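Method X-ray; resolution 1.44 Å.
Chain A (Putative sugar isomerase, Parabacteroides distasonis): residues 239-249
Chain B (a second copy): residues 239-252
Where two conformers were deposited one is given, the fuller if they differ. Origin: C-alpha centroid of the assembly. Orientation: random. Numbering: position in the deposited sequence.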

ATOM      1  N   PRO A 239      11.270   7.253  -3.537  1.00 14.23           N
ATOM      2  CA  PRO A 239      10.711   5.907  -3.364  1.00 13.88           C
ATOM      3  C   PRO A 239       9.353   5.820  -2.617  1.00 13.51           C
ATOM      4  O   PRO A 239       8.807   4.723  -2.369  1.00 14.90           O
ATOM      5  CB  PRO A 239      11.800   5.239  -2.523  1.00 13.49           C
ATOM      6  CG  PRO A 239      12.313   6.355  -1.619  1.00 15.80           C
ATOM      7  CD  PRO A 239      12.386   7.518  -2.578  1.00 15.05           C
ATOM      8  N   PHE A 240       8.885   6.992  -2.141  1.00 14.90           N
ATOM      9  CA  PHE A 240       7.833   7.051  -1.138  1.00 15.02           C
ATOM     10  C   PHE A 240       6.568   6.295  -1.608  1.00 14.27           C
ATOM     11  O   PHE A 240       5.974   5.488  -0.826  1.00 13.31           O
ATOM     12  CB  PHE A 240       7.533   8.500  -0.758  1.00 13.98           C
ATOM     13  CG  PHE A 240       8.733   9.168  -0.181  1.00 17.03           C
ATOM     14  CD1 PHE A 240       9.072   8.997   1.145  1.00 17.76           C
ATOM     15  CD2 PHE A 240       9.581   9.906  -1.001  1.00 15.36           C
ATOM     16  CE1 PHE A 240      10.242   9.583   1.637  1.00 18.44           C
ATOM     17  CE2 PHE A 240      10.751  10.478  -0.515  1.00 17.10           C
ATOM     18  CZ  PHE A 240      11.058  10.337   0.814  1.00 20.86           C
ATOM     19  N   LEU A 241       6.149   6.543  -2.835  0.50 14.78           N
ATOM     20  CA  LEU A 241       4.951   5.910  -3.335  0.50 12.12           C
ATOM     21  C   LEU A 241       5.048   4.377  -3.361  0.50 13.69           C
ATOM     22  O   LEU A 241       4.104   3.660  -3.047  0.50 14.33           O
ATOM     23  CB  LEU A 241       4.600   6.483  -4.721  0.50 13.63           C
ATOM     24  CG  LEU A 241       3.140   6.475  -5.149  0.50 12.25           C
ATOM     25  CD1 LEU A 241       2.305   7.560  -4.459  0.50 14.94           C
ATOM     26  CD2 LEU A 241       3.152   6.634  -6.652  0.50 11.09           C
ATOM     27  N   GLY A 242       6.229   3.880  -3.731  1.00 12.85           N
ATOM     28  CA  GLY A 242       6.486   2.449  -3.790  1.00 13.52           C
ATOM     29  C   GLY A 242       6.644   1.797  -2.428  1.00 11.52           C
ATOM     30  O   GLY A 242       6.192   0.673  -2.189  1.00 12.87           O
ATOM     31  N   ILE A 243       7.324   2.511  -1.540  1.00 12.08           N
ATOM     32  CA  ILE A 243       7.444   2.097  -0.129  1.00 12.67           C
ATOM     33  C   ILE A 243       6.038   1.906   0.445  1.00 13.44           C
ATOM     34  O   ILE A 243       5.683   0.845   0.983  1.00 13.14           O
ATOM     35  CB  ILE A 243       8.247   3.101   0.717  1.00 12.93           C
ATOM     36  CG1 ILE A 243       9.739   3.098   0.332  1.00 12.10           C
ATOM     37  CG2 ILE A 243       8.065   2.733   2.181  1.00 13.53           C
ATOM     38  CD1 ILE A 243      10.472   4.351   0.853  1.00 13.81           C
ATOM     39  N   ALA A 244       5.181   2.893   0.246  1.00 13.97           N
ATOM     40  CA  ALA A 244       3.826   2.871   0.892  1.00 14.33           C
ATOM     41  C   ALA A 244       2.912   1.827   0.293  1.00 12.40           C
ATOM     42  O   ALA A 244       2.272   1.086   1.020  1.00 13.96           O
ATOM     43  CB  ALA A 244       3.186   4.273   0.772  1.00 14.93           C
ATOM     44  N   GLU A 245       2.973   1.657  -1.044  1.00 11.62           N
ATOM     45  CA  GLU A 245       2.195   0.585  -1.661  1.00 10.88           C
ATOM     46  C   GLU A 245       2.663  -0.771  -1.163  1.00 12.08           C
ATOM     47  O   GLU A 245       1.868  -1.647  -0.841  1.00 13.09           O
ATOM     48  CB  GLU A 245       2.335   0.601  -3.190  1.00 13.15           C
ATOM     49  CG  GLU A 245       1.549  -0.513  -3.892  1.00 13.83           C
ATOM     50  CD  GLU A 245       1.651  -0.508  -5.417  1.00 14.35           C
ATOM     51  OE1 GLU A 245       2.033   0.570  -5.971  1.00 15.53           O
ATOM     52  OE2 GLU A 245       1.281  -1.549  -5.999  1.00 13.99           O
ATOM     53  N   SER A 246       3.990  -0.966  -1.061  1.00 12.51           N
ATOM     54  CA  SER A 246       4.514  -2.240  -0.634  1.00 11.36           C
ATOM     55  C   SER A 246       4.086  -2.555   0.811  1.00 10.66           C
ATOM     56  O   SER A 246       3.750  -3.722   1.141  1.00 13.18           O
ATOM     57  CB  SER A 246       6.031  -2.206  -0.678  1.00 11.14           C
ATOM     58  OG  SER A 246       6.584  -2.097  -1.972  1.00 13.26           O
ATOM     59  N   ILE A 247       4.101  -1.555   1.694  1.00 11.82           N
ATOM     60  CA  ILE A 247       3.691  -1.696   3.073  1.00 13.13           C
ATOM     61  C   ILE A 247       2.199  -2.041   3.144  1.00 12.51           C
ATOM     62  O   ILE A 247       1.768  -2.921   3.926  1.00 13.88           O
ATOM     63  CB  ILE A 247       4.095  -0.440   3.903  1.00 12.92           C
ATOM     64  CG1 ILE A 247       5.618  -0.371   4.084  1.00 12.67           C
ATOM     65  CG2 ILE A 247       3.310  -0.417   5.213  1.00 13.28           C
ATOM     66  CD1 ILE A 247       6.282  -1.546   4.807  1.00 17.04           C
ATOM     67  N   GLY A 248       1.382  -1.345   2.376  1.00 12.64           N
ATOM     68  CA  GLY A 248      -0.034  -1.685   2.348  1.00 12.14           C
ATOM     69  C   GLY A 248      -0.332  -3.098   1.932  1.00 12.92           C
ATOM     70  O   GLY A 248      -1.111  -3.768   2.534  1.00 12.80           O
ATOM     71  N   TYR A 249       0.321  -3.543   0.858  1.00 11.39           N
ATOM     72  CA  TYR A 249       0.131  -4.880   0.363  1.00 11.93           C
ATOM     73  C   TYR A 249       0.560  -5.869   1.475  1.00 11.23           C
ATOM     74  O   TYR A 249      -0.115  -6.833   1.827  1.00 13.00           O
ATOM     75  CB  TYR A 249       0.862  -5.129  -0.923  1.00 11.08           C
ATOM     76  CG  TYR A 249       0.364  -6.324  -1.726  1.00 12.45           C
ATOM     77  CD1 TYR A 249       0.703  -7.596  -1.374  1.00 11.09           C
ATOM     78  CD2 TYR A 249      -0.475  -6.140  -2.836  1.00 14.51           C
ATOM     79  CE1 TYR A 249       0.175  -8.709  -2.091  1.00 12.89           C
ATOM     80  CE2 TYR A 249      -0.972  -7.203  -3.537  1.00 13.53           C
ATOM     81  CZ  TYR A 249      -0.657  -8.482  -3.162  1.00 13.68           C
ATOM     82  OH  TYR A 249      -1.179  -9.537  -3.865  1.00 15.42           O
TER
ATOM     83  N   PRO B 239      -1.076  13.818   0.201  1.00 14.23           N
ATOM     84  CA  PRO B 239      -1.779  12.553   0.442  1.00 13.88           C
ATOM     85  C   PRO B 239      -1.084  11.270  -0.089  1.00 13.51           C
ATOM     86  O   PRO B 239      -1.614  10.143   0.015  1.00 14.90           O
ATOM     87  CB  PRO B 239      -3.079  12.786  -0.330  1.00 13.49           C
ATOM     88  CG  PRO B 239      -2.654  13.609  -1.542  1.00 15.80           C
ATOM     89  CD  PRO B 239      -1.690  14.590  -0.922  1.00 15.05           C
ATOM     90  N   PHE B 240       0.052  11.481  -0.783  1.00 14.90           N
ATOM     91  CA  PHE B 240       0.637  10.454  -1.633  1.00 15.02           C
ATOM     92  C   PHE B 240       0.908   9.156  -0.838  1.00 14.27           C
ATOM     93  O   PHE B 240       0.565   8.028  -1.313  1.00 13.31           O
ATOM     94  CB  PHE B 240       1.892  10.981  -2.326  1.00 13.98           C
ATOM     95  CG  PHE B 240       1.581  12.151  -3.194  1.00 17.03           C
ATOM     96  CD1 PHE B 240       1.076  11.978  -4.466  1.00 17.76           C
ATOM     97  CD2 PHE B 240       1.715  13.443  -2.696  1.00 15.36           C
ATOM     98  CE1 PHE B 240       0.731  13.097  -5.228  1.00 18.44           C
ATOM     99  CE2 PHE B 240       1.362  14.557  -3.449  1.00 17.10           C
ATOM    100  CZ  PHE B 240       0.898  14.375  -4.726  1.00 20.86           C
ATOM    101  N   LEU B 241       1.510   9.288   0.329  0.50 14.78           N
ATOM    102  CA  LEU B 241       1.838   8.120   1.114  0.50 12.12           C
ATOM    103  C   LEU B 241       0.601   7.300   1.512  0.50 13.69           C
ATOM    104  O   LEU B 241       0.606   6.073   1.506  0.50 14.33           O
ATOM    105  CB  LEU B 241       2.667   8.537   2.343  0.50 13.63           C
ATOM    106  CG  LEU B 241       3.630   7.518   2.934  0.50 12.25           C
ATOM    107  CD1 LEU B 241       4.905   7.340   2.100  0.50 14.94           C
ATOM    108  CD2 LEU B 241       3.928   7.999   4.336  0.50 11.09           C
ATOM    109  N   GLY B 242      -0.477   8.008   1.849  1.00 12.85           N
ATOM    110  CA  GLY B 242      -1.731   7.378   2.234  1.00 13.52           C
ATOM    111  C   GLY B 242      -2.497   6.774   1.071  1.00 11.52           C
ATOM    112  O   GLY B 242      -3.106   5.706   1.179  1.00 12.87           O
ATOM    113  N   ILE B 243      -2.484   7.493  -0.043  1.00 12.08           N
ATOM    114  CA  ILE B 243      -3.048   6.987  -1.309  1.00 12.67           C
ATOM    115  C   ILE B 243      -2.382   5.649  -1.641  1.00 13.44           C
ATOM    116  O   ILE B 243      -3.040   4.618  -1.847  1.00 13.14           O
ATOM    117  CB  ILE B 243      -2.885   7.982  -2.471  1.00 12.93           C
ATOM    118  CG1 ILE B 243      -3.777   9.223  -2.283  1.00 12.10           C
ATOM    119  CG2 ILE B 243      -3.231   7.257  -3.762  1.00 13.53           C
ATOM    120  CD1 ILE B 243      -3.338  10.393  -3.187  1.00 13.81           C
ATOM    121  N   ALA B 244      -1.061   5.621  -1.594  1.00 13.97           N
ATOM    122  CA  ALA B 244      -0.306   4.405  -2.044  1.00 14.33           C
ATOM    123  C   ALA B 244      -0.461   3.239  -1.094  1.00 12.40           C
ATOM    124  O   ALA B 244      -0.717   2.129  -1.529  1.00 13.96           O
ATOM    125  CB  ALA B 244       1.189   4.769  -2.203  1.00 14.93           C
ATOM    126  N   GLU B 245      -0.467   3.523   0.224  1.00 11.62           N
ATOM    127  CA  GLU B 245      -0.727   2.449   1.181  1.00 10.88           C
ATOM    128  C   GLU B 245      -2.124   1.885   0.987  1.00 12.08           C
ATOM    129  O   GLU B 245      -2.337   0.678   0.995  1.00 13.09           O
ATOM    130  CB  GLU B 245      -0.617   2.950   2.628  1.00 13.15           C
ATOM    131  CG  GLU B 245      -0.894   1.868   3.678  1.00 13.83           C
ATOM    132  CD  GLU B 245      -0.769   2.332   5.128  1.00 14.35           C
ATOM    133  OE1 GLU B 245      -0.113   3.399   5.342  1.00 15.53           O
ATOM    134  OE2 GLU B 245      -1.265   1.581   5.994  1.00 13.99           O
ATOM    135  N   SER B 246      -3.120   2.764   0.776  1.00 12.51           N
ATOM    136  CA  SER B 246      -4.480   2.311   0.623  1.00 11.36           C
ATOM    137  C   SER B 246      -4.629   1.432  -0.634  1.00 10.66           C
ATOM    138  O   SER B 246      -5.355   0.405  -0.616  1.00 13.18           O
ATOM    139  CB  SER B 246      -5.401   3.507   0.472  1.00 11.14           C
ATOM    140  OG  SER B 246      -5.508   4.322   1.620  1.00 13.26           O
ATOM    141  N   ILE B 247      -3.978   1.810  -1.735  1.00 11.82           N
ATOM    142  CA  ILE B 247      -3.996   1.066  -2.973  1.00 13.13           C
ATOM    143  C   ILE B 247      -3.332  -0.301  -2.774  1.00 12.51           C
ATOM    144  O   ILE B 247      -3.833  -1.347  -3.250  1.00 13.88           O
ATOM    145  CB  ILE B 247      -3.385   1.907  -4.135  1.00 12.92           C
ATOM    146  CG1 ILE B 247      -4.311   3.072  -4.512  1.00 12.67           C
ATOM    147  CG2 ILE B 247      -3.034   0.987  -5.303  1.00 13.28           C
ATOM    148  CD1 ILE B 247      -5.719   2.710  -4.991  1.00 17.04           C
ATOM    149  N   GLY B 248      -2.191  -0.327  -2.111  1.00 12.64           N
ATOM    150  CA  GLY B 248      -1.559  -1.607  -1.827  1.00 12.14           C
ATOM    151  C   GLY B 248      -2.407  -2.563  -1.036  1.00 12.92           C
ATOM    152  O   GLY B 248      -2.506  -3.709  -1.351  1.00 12.80           O
ATOM    153  N   TYR B 249      -3.029  -2.053   0.028  1.00 11.39           N
ATOM    154  CA  TYR B 249      -3.877  -2.862   0.863  1.00 11.93           C
ATOM    155  C   TYR B 249      -5.042  -3.394  -0.008  1.00 11.23           C
ATOM    156  O   TYR B 249      -5.402  -4.568  -0.022  1.00 13.00           O
ATOM    157  CB  TYR B 249      -4.371  -2.123   2.071  1.00 11.08           C
ATOM    158  CG  TYR B 249      -4.879  -3.007   3.203  1.00 12.45           C
ATOM    159  CD1 TYR B 249      -6.112  -3.583   3.143  1.00 11.09           C
ATOM    160  CD2 TYR B 249      -4.075  -3.265   4.325  1.00 14.51           C
ATOM    161  CE1 TYR B 249      -6.549  -4.464   4.176  1.00 12.89           C
ATOM    162  CE2 TYR B 249      -4.494  -4.095   5.326  1.00 13.53           C
ATOM    163  CZ  TYR B 249      -5.721  -4.700   5.249  1.00 13.68           C
ATOM    164  OH  TYR B 249      -6.118  -5.545   6.253  1.00 15.42           O
ATOM    165  N   PHE B 250      -5.697  -2.529  -0.777  1.00 11.18           N
ATOM    166  CA  PHE B 250      -6.853  -2.908  -1.573  1.00 11.91           C
ATOM    167  C   PHE B 250      -6.456  -3.892  -2.668  1.00 12.31           C
ATOM    168  O   PHE B 250      -7.224  -4.830  -3.006  1.00 12.62           O
ATOM    169  CB  PHE B 250      -7.502  -1.667  -2.200  1.00 12.13           C
ATOM    170  CG  PHE B 250      -8.810  -1.950  -2.897  1.00 12.64           C
ATOM    171  CD1 PHE B 250      -9.972  -2.042  -2.181  1.00 15.06           C
ATOM    172  CD2 PHE B 250      -8.839  -2.170  -4.252  1.00 13.35           C
ATOM    173  CE1 PHE B 250     -11.191  -2.320  -2.819  1.00 16.50           C
ATOM    174  CE2 PHE B 250     -10.045  -2.475  -4.888  1.00 14.37           C
ATOM    175  CZ  PHE B 250     -11.194  -2.561  -4.165  1.00 13.77           C
ATOM    176  N   LYS B 251      -5.283  -3.710  -3.298  1.00 12.61           N
ATOM    177  CA  LYS B 251      -4.839  -4.670  -4.312  1.00 13.90           C
ATOM    178  C   LYS B 251      -4.718  -6.084  -3.685  1.00 13.52           C
ATOM    179  O   LYS B 251      -5.137  -7.088  -4.252  1.00 13.56           O
ATOM    180  CB  LYS B 251      -3.503  -4.276  -4.927  1.00 14.37           C
ATOM    181  CG  LYS B 251      -3.571  -3.141  -5.946  1.00 17.37           C
ATOM    182  CD  LYS B 251      -2.152  -2.782  -6.431  1.00 17.93           C
ATOM    183  CE  LYS B 251      -2.135  -1.719  -7.500  1.00 18.25           C
ATOM    184  NZ  LYS B 251      -0.722  -1.450  -8.002  1.00 14.21           N
ATOM    185  N   ALA B 252      -4.114  -6.133  -2.497  1.00 12.28           N
ATOM    186  CA  ALA B 252      -3.969  -7.402  -1.821  1.00 12.54           C
ATOM    187  C   ALA B 252      -5.289  -8.037  -1.493  1.00 13.89           C
ATOM    188  O   ALA B 252      -5.459  -9.221  -1.731  1.00 14.73           O
ATOM    189  CB  ALA B 252      -3.111  -7.282  -0.554  1.00 13.62           C
TER

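How can two helices come as close as these do? Their axes approach to 6.4 Å and run the same general way, 35° apart, which brings backbone against backbone. Gly248(A) and Gly248(B) make this possible: a CB on Gly248(A) would sit 2.1 Å from O of Glu245(B), a clash, and the same holds with the chains exchanged. With no side chain in the way, CA of Gly248(A) lies 3.6 Å from O of Glu245(B) in a CA-H...O contact. Similar contacts join CA of Glu245(A) to O of Ala244(B) at 3.3 Å and CA of Tyr249(A) to O of Gly248(B) at 3.4 Å, each with its counterpart from the other chain.

What does Tyr249(A), which has the most surface covered, rest against? Its CB points sideways, but with chi1 in the t well the ring comes nearer to the last turn of the partner stretch. The methyl CB of Ala252(B) stands 3.5 Å from the centroid of the Tyr249(A) ring, almost on the ring normal, so its weakly polarised C-H bonds meet the pi cloud in a CH-pi contact.

Why is Glu245(A) covered almost as fully? Its side chain extends, chi1 and chi2 both t, and OE2 of Glu245(A) accepts a hydrogen bond from NZ of Lys251(B) at 2.8 Å. Opposite charges make this a salt bridge, and the lysine reaches it through a chain whose chi2 to chi4 are all t.

What closes the earlier turns? Small and branched apolar groups interlock there. CB of Ala244(A) meets CB of Ala244(B) at 3.6 Å, while CD1 of Leu241(A) packs 3.8 Å from CB of Ala244(B), a pairing repeated with the chains exchanged. These contacts are dispersive, between residues that are buried in the assembly.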